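Local coordinates for protein prolyl endopeptidase (Myxococcus xanthus, PDB 2BKL) that probably cleaves oligopeptides on the carboxyl side of proline, and more weakly alanine, as a serine peptidase of the prolyl oligopeptidase family, at residues L559-M562 with V563-H566; E585-K588 with T589-Y593; A592-P595 with Y596-V599; D614-D617 with R618-P621. All blocks are in the same frame, centred on the assembly; numbering follows the deposited sequence.

All four contacts are local, each made within one continuous stretch of the family's alpha/beta-hydrolase domain, and they follow one another along the chain. Contact 1 turns the loop after strand 552-556. Contact 2 lies on helix 584-593. Contact 3 begins on the last residues of that helix, shares Ala592 and Tyr593 with contact 2, and leads the chain off toward strand 607-613. Contact 4 closes the turn between that strand and helix 622-632. None of the four crosses another. Contacts 2 and 3 both pack on contact 1, where Ser594 OG lies 2.9 Å from Met562 N. Contact 4 touches contact 1 through Leu559 and Val619.

Contact 1: L559-M562 with V563-H566; sequences LLDM and VRYH
Met562 and Tyr565 pack against each other across a tight turn, while Asp561 holds the backbone of that turn from the other end. Asp561 can be followed outward. Its CG stands anti to the backbone N (chi1 179°), which carries the carboxylate forward along the chain. OD1 then sits close to two successive amides. Val563 N and Arg564 N each lie 3.0 Å from Asp561 OD1, and both bonds are weak because they are bent. OD2 faces the aliphatic part of Arg564, with Arg564 CD 3.5 Å from Asp561 OD2. The charged ends stay beyond salt-bridge range, with Asp561 OD2 4.4 Å from Arg564 NE. Asp561 OD2 instead makes a salt bridge with Lys626, and Arg564 NE makes one with Glu28.

Met562 is bent at both chi2 and chi3, and this brings its methyl back to the tyrosine. Met562 CE lies 3.8 Å from Tyr565 CD1, off-centre over the ring in a CH-pi contact. The sulfur is set obliquely to the same ring, 5.0 Å from SD to the centroid, a Met-aromatic contact. At the ring edge, in plane, Met562 O is 3.5 Å from Tyr565 CD1. The same carbonyl accepts a bond from a water, which is weakly bonded in turn to His566 ND1. Leu559 CD2 reaches Tyr565 CB at 4.1 Å. Tyr565 OH is bonded to Gly579 O, and the ring meets Tyr578 edge-to-face. The weak Val563 N to Asp561 OD1 bond gives residues 561-563 the form of an Asx turn, beside the pocket where Leu559 touches the bound benzyloxycarbonyl-alanyl-proline.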
loop_
_atom_site.group_PDB
_atom_site.type_symbol
_atom_site.label_atom_id
_atom_site.label_comp_id
_atom_site.label_asym_id
_atom_site.label_seq_id
_atom_site.Cartn_x
_atom_site.Cartn_y
_atom_site.Cartn_z
ATOM N N LEU A 559 11.597 -1.496 7.374
ATOM C CA LEU A 559 12.929 -1.860 6.895
ATOM C C LEU A 559 13.938 -0.942 7.548
ATOM O O LEU A 559 13.789 0.281 7.469
ATOM C CB LEU A 559 12.997 -1.687 5.373
ATOM C CG LEU A 559 12.163 -2.665 4.559
ATOM C CD1 LEU A 559 11.994 -2.218 3.122
ATOM C CD2 LEU A 559 12.773 -4.072 4.631
ATOM N N LEU A 560 14.984 -1.502 8.189
ATOM C CA LEU A 560 15.969 -0.692 8.914
ATOM C C LEU A 560 17.421 -1.136 8.749
ATOM O O LEU A 560 18.301 -0.299 8.877
ATOM C CB LEU A 560 15.603 -0.543 10.407
ATOM C CG LEU A 560 14.262 0.104 10.692
ATOM C CD1 LEU A 560 13.758 -0.161 12.086
ATOM C CD2 LEU A 560 14.284 1.571 10.425
ATOM N N ASP A 561 17.691 -2.435 8.533
ATOM C CA ASP A 561 19.039 -2.884 8.154
ATOM C C ASP A 561 19.065 -3.009 6.639
ATOM O O ASP A 561 18.582 -4.000 6.062
ATOM C CB ASP A 561 19.412 -4.212 8.823
ATOM C CG ASP A 561 20.774 -4.701 8.446
ATOM O OD1 ASP A 561 21.344 -4.214 7.437
ATOM O OD2 ASP A 561 21.343 -5.611 9.133
ATOM N N MET A 562 19.554 -1.966 5.981
ATOM C CA MET A 562 19.487 -1.902 4.521
ATOM C C MET A 562 20.675 -2.587 3.861
ATOM O O MET A 562 20.716 -2.722 2.660
ATOM C CB MET A 562 19.344 -0.456 4.047
ATOM C CG MET A 562 18.071 0.172 4.554
ATOM S SD MET A 562 16.562 -0.661 3.997
ATOM C CE MET A 562 16.636 -0.437 2.281
ATOM N N VAL A 563 21.645 -3.026 4.661
ATOM C CA VAL A 563 22.749 -3.832 4.165
ATOM C C VAL A 563 22.313 -5.286 3.999
ATOM O O VAL A 563 22.863 -6.010 3.172
ATOM C CB VAL A 563 23.968 -3.690 5.107
ATOM C CG1 VAL A 563 25.102 -4.613 4.693
ATOM C CG2 VAL A 563 24.431 -2.234 5.144
ATOM N N ARG A 564 21.331 -5.723 4.788
ATOM C CA ARG A 564 20.902 -7.120 4.778
ATOM C C ARG A 564 19.429 -7.347 4.376
ATOM O O ARG A 564 18.963 -8.470 4.327
ATOM C CB ARG A 564 21.146 -7.774 6.130
ATOM C CG ARG A 564 22.602 -7.872 6.488
ATOM C CD ARG A 564 22.908 -8.448 7.842
ATOM N NE ARG A 564 22.400 -9.790 8.077
ATOM C CZ ARG A 564 22.960 -10.919 7.612
ATOM N NH1 ARG A 564 24.001 -10.880 6.780
ATOM N NH2 ARG A 564 22.436 -12.089 7.975
ATOM N N TYR A 565 18.690 -6.295 4.055
ATOM C CA TYR A 565 17.239 -6.462 3.831
ATOM C C TYR A 565 16.899 -7.466 2.713
ATOM O O TYR A 565 15.865 -8.114 2.774
ATOM C CB TYR A 565 16.552 -5.111 3.570
ATOM C CG TYR A 565 16.601 -4.713 2.119
ATOM C CD1 TYR A 565 17.706 -4.054 1.583
ATOM C CD2 TYR A 565 15.580 -5.088 1.233
ATOM C CE1 TYR A 565 17.775 -3.734 0.221
ATOM C CE2 TYR A 565 15.656 -4.778 -0.144
ATOM C CZ TYR A 565 16.735 -4.119 -0.634
ATOM O OH TYR A 565 16.792 -3.854 -1.968
ATOM N N HIS A 566 17.752 -7.542 1.704
ATOM C CA HIS A 566 17.474 -8.361 0.529
ATOM C C HIS A 566 17.508 -9.880 0.838
ATOM O O HIS A 566 17.055 -10.680 0.031
ATOM C CB HIS A 566 18.468 -8.038 -0.581
ATOM C CG HIS A 566 19.887 -8.274 -0.178
ATOM N ND1 HIS A 566 20.564 -7.425 0.671
ATOM C CD2 HIS A 566 20.729 -9.306 -0.432
ATOM C CE1 HIS A 566 21.769 -7.916 0.905
ATOM N NE2 HIS A 566 21.893 -9.062 0.251
HETATM O O HOH W 1 21.015 -4.605 0.510
#

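Contact 2: E585-K588 with T589-Y593; sequences EDFK and TLHAY
Phe587 and His591, one helical turn apart, lie side by side and point the same way. The closest touch of the two side chains is Phe587 CZ to His591 ND1, at 3.6 Å. His591 CB sits over one face of the phenyl ring, offset toward its rim, 4.1 Å from CB to the centroid. The ring planes are only 22° apart but slid past each other, so they barely overlap. Phe587 and His591 leave the helix in the same manner, with chi1 of 167° and -168°, and this keeps the two rings alongside.

The next shell is the helix backbone. His591 N donates to Phe587 O at 2.8 Å, and Leu590 N to Asp586 O at 2.9 Å. Ala592 N reaches Lys588 O at 3.2 Å. Leu590 folds its CG down over Asp586 O, 3.3 Å away.

Farther out, Val18 and Val20 of strand 18-21 pack on both side chains, and His16 meets the phenyl ring. Asp586 OD2 accepts from Thr580 N, just ahead of the helix. An alanine in place of Phe587 would probably leave His591 CB without its aromatic cover and its imidazole freer to turn. His591 ND1 lies against the phenyl, while NE2 is hydrogen-bonded to a sulfonate oxygen of a bound MES molecule, probably from the crystallisation liquor. The contact between the two rings is therefore van der Waals and CH-pi in kind, and the hydrogen bonding of the imidazole is made at NE2.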
loop_
_atom_site.group_PDB
_atom_site.type_symbol
_atom_site.label_atom_id
_atom_site.label_comp_id
_atom_site.label_asym_id
_atom_site.label_seq_id
_atom_site.Cartn_x
_atom_site.Cartn_y
_atom_site.Cartn_z
ATOM N N GLU A 585 28.641 -0.357 -5.583
ATOM C CA GLU A 585 28.128 1.013 -5.627
ATOM C C GLU A 585 26.827 1.104 -4.832
ATOM O O GLU A 585 26.591 2.091 -4.132
ATOM C CB GLU A 585 27.933 1.520 -7.066
ATOM C CG GLU A 585 29.235 1.924 -7.790
ATOM C CD GLU A 585 30.176 2.822 -6.962
ATOM O OE1 GLU A 585 29.737 3.868 -6.399
ATOM O OE2 GLU A 585 31.384 2.485 -6.886
ATOM N N ASP A 586 25.981 0.088 -4.968
ATOM C CA ASP A 586 24.733 0.070 -4.218
ATOM C C ASP A 586 25.021 0.036 -2.727
ATOM O O ASP A 586 24.316 0.671 -1.936
ATOM C CB ASP A 586 23.885 -1.163 -4.519
ATOM C CG ASP A 586 23.320 -1.219 -5.931
ATOM O OD1 ASP A 586 23.672 -0.371 -6.789
ATOM O OD2 ASP A 586 22.509 -2.133 -6.245
ATOM N N PHE A 587 26.004 -0.771 -2.321
ATOM C CA PHE A 587 26.372 -0.867 -0.915
ATOM C C PHE A 587 26.734 0.487 -0.347
ATOM O O PHE A 587 26.329 0.816 0.759
ATOM C CB PHE A 587 27.556 -1.850 -0.725
ATOM C CG PHE A 587 28.192 -1.775 0.634
ATOM C CD1 PHE A 587 27.558 -2.305 1.742
ATOM C CD2 PHE A 587 29.412 -1.148 0.811
ATOM C CE1 PHE A 587 28.138 -2.219 3.009
ATOM C CE2 PHE A 587 29.981 -1.039 2.078
ATOM C CZ PHE A 587 29.351 -1.608 3.169
ATOM N N LYS A 588 27.519 1.272 -1.077
ATOM C CA LYS A 588 27.944 2.567 -0.560
ATOM C C LYS A 588 26.712 3.441 -0.254
ATOM O O LYS A 588 26.616 4.054 0.800
ATOM C CB LYS A 588 28.866 3.290 -1.530
ATOM C CG LYS A 588 29.354 4.610 -0.983
ATOM C CD LYS A 588 30.568 5.111 -1.750
ATOM C CE LYS A 588 31.089 6.420 -1.136
ATOM N NZ LYS A 588 30.059 7.492 -1.220
ATOM N N THR A 589 25.760 3.452 -1.176
ATOM C CA THR A 589 24.530 4.192 -0.983
ATOM C C THR A 589 23.735 3.713 0.224
ATOM O O THR A 589 23.322 4.501 1.049
ATOM C CB THR A 589 23.665 4.051 -2.258
ATOM O OG1 THR A 589 24.298 4.781 -3.335
ATOM C CG2 THR A 589 22.265 4.665 -2.092
ATOM N N LEU A 590 23.491 2.409 0.292
ATOM C CA LEU A 590 22.670 1.821 1.354
ATOM C C LEU A 590 23.312 1.982 2.715
ATOM O O LEU A 590 22.632 2.321 3.689
ATOM C CB LEU A 590 22.425 0.351 1.033
ATOM C CG LEU A 590 21.567 0.087 -0.198
ATOM C CD1 LEU A 590 21.851 -1.315 -0.737
ATOM C CD2 LEU A 590 20.100 0.290 0.141
ATOM N N HIS A 591 24.603 1.731 2.808
ATOM C CA HIS A 591 25.298 1.788 4.074
ATOM C C HIS A 591 25.283 3.199 4.609
ATOM O O HIS A 591 25.203 3.379 5.811
ATOM C CB HIS A 591 26.722 1.244 3.930
ATOM C CG HIS A 591 27.422 1.003 5.234
ATOM N ND1 HIS A 591 28.787 1.126 5.367
ATOM C CD2 HIS A 591 26.958 0.605 6.442
ATOM C CE1 HIS A 591 29.132 0.850 6.611
ATOM N NE2 HIS A 591 28.048 0.505 7.282
ATOM N N ALA A 592 25.264 4.209 3.728
ATOM C CA ALA A 592 25.295 5.587 4.170
ATOM C C ALA A 592 24.034 5.999 4.915
ATOM O O ALA A 592 24.093 6.878 5.760
ATOM C CB ALA A 592 25.539 6.489 3.006
ATOM N N TYR A 593 22.898 5.391 4.589
ATOM C CA TYR A 593 21.647 5.727 5.291
ATOM C C TYR A 593 20.997 4.654 6.172
ATOM O O TYR A 593 20.114 4.990 6.940
ATOM C CB TYR A 593 20.599 6.320 4.340
ATOM C CG TYR A 593 19.953 5.375 3.316
ATOM C CD1 TYR A 593 18.972 4.466 3.703
ATOM C CD2 TYR A 593 20.259 5.449 1.963
ATOM C CE1 TYR A 593 18.333 3.662 2.777
ATOM C CE2 TYR A 593 19.646 4.652 1.039
ATOM C CZ TYR A 593 18.671 3.757 1.436
ATOM O OH TYR A 593 18.023 2.979 0.498
#

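Contact 3: A592-P595 with Y596-V599; sequences AYSP and YHHV
Following helix 584-593, the backbone tightens into a short 3-10 turn: His597 N donates to Ser594 O and His598 N to Pro595 O, both at 3.0 Å and both from above the carbonyl plane. Ser594 OG meets His597 ND1 at 2.7 Å, in the plane of the imidazole and at its edge. Either atom could be the donor. A chi1 of 177° points Ser594 OG away from its own amide and toward that ring, and it is bonded to Met562 N as well. One face of His597 is met by Tyr596 CD2.

His598 turns back over the helix. His598 CD2 lies 3.1 Å from Ser594 O, which is at the edge of the imidazole and in its plane, and NE2 donates to His591 O. Replacing His598 by an alanine would probably leave His591 O without this partner and the helix less firmly joined to the turn. Tyr596 leads away, with OH bonded to Asp22 and Tyr24. Pro595 packs on Leu537 and Phe627, so the turn bridges helices 534-545 and 622-632. A histidine side chain here bonds back to a carbonyl of the helix, and the chain passes through a 3-10 turn into the loop toward strand 607-613 of the hydrolase domain.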
loop_
_atom_site.group_PDB
_atom_site.type_symbol
_atom_site.label_atom_id
_atom_site.label_comp_id
_atom_site.label_asym_id
_atom_site.label_seq_id
_atom_site.Cartn_x
_atom_site.Cartn_y
_atom_site.Cartn_z
ATOM N N ALA A 592 25.264 4.209 3.728
ATOM C CA ALA A 592 25.295 5.587 4.170
ATOM C C ALA A 592 24.034 5.999 4.915
ATOM O O ALA A 592 24.093 6.878 5.760
ATOM C CB ALA A 592 25.539 6.489 3.006
ATOM N N TYR A 593 22.898 5.391 4.589
ATOM C CA TYR A 593 21.647 5.727 5.291
ATOM C C TYR A 593 20.997 4.654 6.172
ATOM O O TYR A 593 20.114 4.990 6.940
ATOM C CB TYR A 593 20.599 6.320 4.340
ATOM C CG TYR A 593 19.953 5.375 3.316
ATOM C CD1 TYR A 593 18.972 4.466 3.703
ATOM C CD2 TYR A 593 20.259 5.449 1.963
ATOM C CE1 TYR A 593 18.333 3.662 2.777
ATOM C CE2 TYR A 593 19.646 4.652 1.039
ATOM C CZ TYR A 593 18.671 3.757 1.436
ATOM O OH TYR A 593 18.023 2.979 0.498
ATOM N N SER A 594 21.422 3.398 6.041
ATOM C CA SER A 594 20.869 2.211 6.747
ATOM C C SER A 594 20.676 2.544 8.228
ATOM O O SER A 594 21.664 2.742 8.942
ATOM C CB SER A 594 21.840 1.060 6.591
ATOM O OG SER A 594 21.390 -0.091 7.304
ATOM N N PRO A 595 19.459 2.767 8.694
ATOM C CA PRO A 595 19.285 3.295 10.053
ATOM C C PRO A 595 19.948 2.460 11.146
ATOM O O PRO A 595 20.482 3.004 12.109
ATOM C CB PRO A 595 17.753 3.354 10.202
ATOM C CG PRO A 595 17.320 3.635 8.807
ATOM C CD PRO A 595 18.191 2.783 7.931
ATOM N N TYR A 596 19.892 1.142 11.016
ATOM C CA TYR A 596 20.464 0.236 12.005
ATOM C C TYR A 596 21.951 0.476 12.204
ATOM O O TYR A 596 22.457 0.239 13.292
ATOM C CB TYR A 596 20.215 -1.197 11.579
ATOM C CG TYR A 596 20.917 -2.243 12.407
ATOM C CD1 TYR A 596 20.623 -2.423 13.744
ATOM C CD2 TYR A 596 21.871 -3.054 11.839
ATOM C CE1 TYR A 596 21.254 -3.393 14.499
ATOM C CE2 TYR A 596 22.529 -4.031 12.599
ATOM C CZ TYR A 596 22.193 -4.192 13.911
ATOM O OH TYR A 596 22.840 -5.217 14.568
ATOM N N HIS A 597 22.632 0.967 11.161
ATOM C CA HIS A 597 24.072 1.230 11.202
ATOM C C HIS A 597 24.426 2.664 11.550
ATOM O O HIS A 597 25.604 3.045 11.493
ATOM C CB HIS A 597 24.711 0.836 9.866
ATOM C CG HIS A 597 24.525 -0.598 9.551
ATOM N ND1 HIS A 597 23.496 -1.058 8.750
ATOM C CD2 HIS A 597 25.226 -1.690 9.941
ATOM C CE1 HIS A 597 23.558 -2.375 8.685
ATOM N NE2 HIS A 597 24.610 -2.788 9.386
ATOM N N HIS A 598 23.427 3.450 11.946
ATOM C CA HIS A 598 23.644 4.859 12.248
ATOM C C HIS A 598 23.056 5.317 13.563
ATOM O O HIS A 598 22.767 6.513 13.760
ATOM C CB HIS A 598 23.164 5.709 11.077
ATOM C CG HIS A 598 24.057 5.591 9.881
ATOM N ND1 HIS A 598 25.202 6.349 9.716
ATOM C CD2 HIS A 598 24.014 4.741 8.825
ATOM C CE1 HIS A 598 25.802 5.985 8.594
ATOM N NE2 HIS A 598 25.109 5.005 8.043
ATOM N N VAL A 599 22.911 4.377 14.492
ATOM C CA VAL A 599 22.515 4.723 15.873
ATOM C C VAL A 599 23.791 5.151 16.618
ATOM O O VAL A 599 24.448 4.337 17.246
ATOM C CB VAL A 599 21.766 3.588 16.568
ATOM C CG1 VAL A 599 21.313 3.989 17.954
ATOM C CG2 VAL A 599 20.577 3.127 15.719
#

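Contact 4: D614-D617 with R618-P621; sequences DHDD and RVDP. With ZAH (N-[(benzyloxy)carbonyl]-L-alanyl-L-proline), chain C.
Asp616 CG is anti to the backbone N (chi1 -168°), which turns its carboxylate in under the following amides, while Arg618 starts out extended and bends at chi3 (-52°) to reach the ligand. Asp616 OD1 accepts two backbone bonds, from Arg618 N and Val619 N, each at 3.0 Å. The first comes nearly end-on to the C-O bond, the second from above the carboxylate plane, and both from the same face. Together they fix the rotation of the carboxylate. OD2 is left to bond His651 ND1. Pro621 CD rests 3.6 Å from Asp616 O.

Arg618 NH1 donates to ZAH O9, the alanyl carbonyl oxygen, at 2.8 Å and 158°. That oxygen lies in the guanidinium plane, while ZAH C24 of the benzyl ring covers one face toward its rim. Asp145 makes a salt bridge with NE. Val619 CG2 touches the ligand proline ring at C4, 3.8 Å away. Asp617 takes the amides of Asp145 and Glu146 with its two oxygens, which links this loop to the propeller. The turn carries what is probably the acid of a Ser533-His651-Asp616 catalytic triad, with the adjoining Arg618 and Val619 lining the substrate pocket.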
loop_
_atom_site.group_PDB
_atom_site.type_symbol
_atom_site.label_atom_id
_atom_site.label_comp_id
_atom_site.label_asym_id
_atom_site.label_seq_id
_atom_site.Cartn_x
_atom_site.Cartn_y
_atom_site.Cartn_z
ATOM N N ASP A 614 3.472 -9.880 14.229
ATOM C CA ASP A 614 4.070 -11.203 14.429
ATOM C C ASP A 614 4.097 -12.122 13.213
ATOM O O ASP A 614 4.872 -13.076 13.198
ATOM C CB ASP A 614 3.472 -11.938 15.642
ATOM C CG ASP A 614 2.039 -12.375 15.460
ATOM O OD1 ASP A 614 1.432 -12.085 14.405
ATOM O OD2 ASP A 614 1.456 -13.021 16.368
ATOM N N HIS A 615 3.267 -11.851 12.210
ATOM C CA HIS A 615 3.179 -12.722 11.041
ATOM C C HIS A 615 3.418 -11.948 9.753
ATOM O O HIS A 615 2.883 -12.286 8.708
ATOM C CB HIS A 615 1.813 -13.408 10.972
ATOM C CG HIS A 615 1.734 -14.675 11.747
ATOM N ND1 HIS A 615 1.248 -14.726 13.033
ATOM C CD2 HIS A 615 2.068 -15.942 11.413
ATOM C CE1 HIS A 615 1.281 -15.975 13.464
ATOM N NE2 HIS A 615 1.774 -16.734 12.501
ATOM N N ASP A 616 4.275 -10.947 9.815
ATOM C CA ASP A 616 4.651 -10.202 8.607
ATOM C C ASP A 616 5.584 -11.044 7.742
ATOM O O ASP A 616 6.777 -11.183 8.010
ATOM C CB ASP A 616 5.277 -8.866 8.987
ATOM C CG ASP A 616 5.423 -7.924 7.818
ATOM O OD1 ASP A 616 5.359 -8.381 6.634
ATOM O OD2 ASP A 616 5.589 -6.700 8.026
ATOM N N ASP A 617 4.999 -11.624 6.702
ATOM C CA ASP A 617 5.735 -12.439 5.729
ATOM C C ASP A 617 6.183 -11.663 4.484
ATOM O O ASP A 617 6.530 -12.239 3.447
ATOM C CB ASP A 617 4.937 -13.710 5.318
ATOM C CG ASP A 617 3.590 -13.412 4.675
ATOM O OD1 ASP A 617 3.145 -12.248 4.691
ATOM O OD2 ASP A 617 2.926 -14.355 4.124
ATOM N N ARG A 618 6.192 -10.357 4.597
ATOM C CA ARG A 618 6.667 -9.479 3.531
ATOM C C ARG A 618 7.943 -8.783 3.981
ATOM O O ARG A 618 9.008 -8.994 3.393
ATOM C CB ARG A 618 5.586 -8.476 3.155
ATOM C CG ARG A 618 5.896 -7.749 1.853
ATOM C CD ARG A 618 4.902 -6.672 1.399
ATOM N NE ARG A 618 3.529 -7.166 1.359
ATOM C CZ ARG A 618 2.462 -6.401 1.121
ATOM N NH1 ARG A 618 2.584 -5.119 0.816
ATOM N NH2 ARG A 618 1.244 -6.927 1.164
ATOM N N VAL A 619 7.817 -7.950 5.019
ATOM C CA VAL A 619 8.931 -7.259 5.645
ATOM C C VAL A 619 9.336 -7.997 6.895
ATOM O O VAL A 619 8.568 -8.109 7.852
ATOM C CB VAL A 619 8.544 -5.803 5.989
ATOM C CG1 VAL A 619 9.630 -5.121 6.842
ATOM C CG2 VAL A 619 8.294 -5.005 4.688
ATOM N N ASP A 620 10.543 -8.530 6.918
ATOM C CA ASP A 620 10.920 -9.386 8.023
ATOM C C ASP A 620 10.905 -8.630 9.346
ATOM O O ASP A 620 11.449 -7.524 9.424
ATOM C CB ASP A 620 12.296 -9.984 7.765
ATOM C CG ASP A 620 12.559 -11.178 8.610
ATOM O OD1 ASP A 620 12.754 -10.985 9.817
ATOM O OD2 ASP A 620 12.558 -12.341 8.143
ATOM N N PRO A 621 10.256 -9.174 10.372
ATOM C CA PRO A 621 10.242 -8.521 11.686
ATOM C C PRO A 621 11.605 -8.322 12.335
ATOM O O PRO A 621 11.705 -7.577 13.276
ATOM C CB PRO A 621 9.365 -9.462 12.524
ATOM C CG PRO A 621 8.465 -10.142 11.481
ATOM C CD PRO A 621 9.400 -10.376 10.351
HETATM C C1 ZAH C . 6.329 -1.523 2.504
HETATM O O2 ZAH C . 6.688 -0.233 2.065
HETATM C C3 ZAH C . 6.990 -2.649 1.674
HETATM C C4 ZAH C . 8.516 -2.627 1.795
HETATM C C5 ZAH C . 9.029 -1.770 0.644
HETATM C C6 ZAH C . 7.977 -1.808 -0.432
HETATM N N7 ZAH C . 6.856 -2.483 0.210
HETATM C C8 ZAH C . 5.752 -2.826 -0.450
HETATM O O9 ZAH C . 4.824 -3.498 0.208
HETATM C C10 ZAH C . 5.659 -2.731 -1.989
HETATM C C11 ZAH C . 5.228 -1.286 -2.240
HETATM N N14 ZAH C . 4.655 -3.615 -2.527
HETATM C C15 ZAH C . 4.858 -4.908 -2.609
HETATM O O16 ZAH C . 6.008 -5.444 -2.292
HETATM O O17 ZAH C . 3.789 -5.729 -3.099
HETATM C C18 ZAH C . 4.042 -7.154 -3.003
HETATM C C19 ZAH C . 2.777 -7.979 -3.259
HETATM C C20 ZAH C . 2.189 -7.954 -4.530
HETATM C C21 ZAH C . 1.030 -8.692 -4.773
HETATM C C22 ZAH C . 0.476 -9.470 -3.753
HETATM C C23 ZAH C . 1.073 -9.517 -2.489
HETATM C C24 ZAH C . 2.223 -8.767 -2.243
#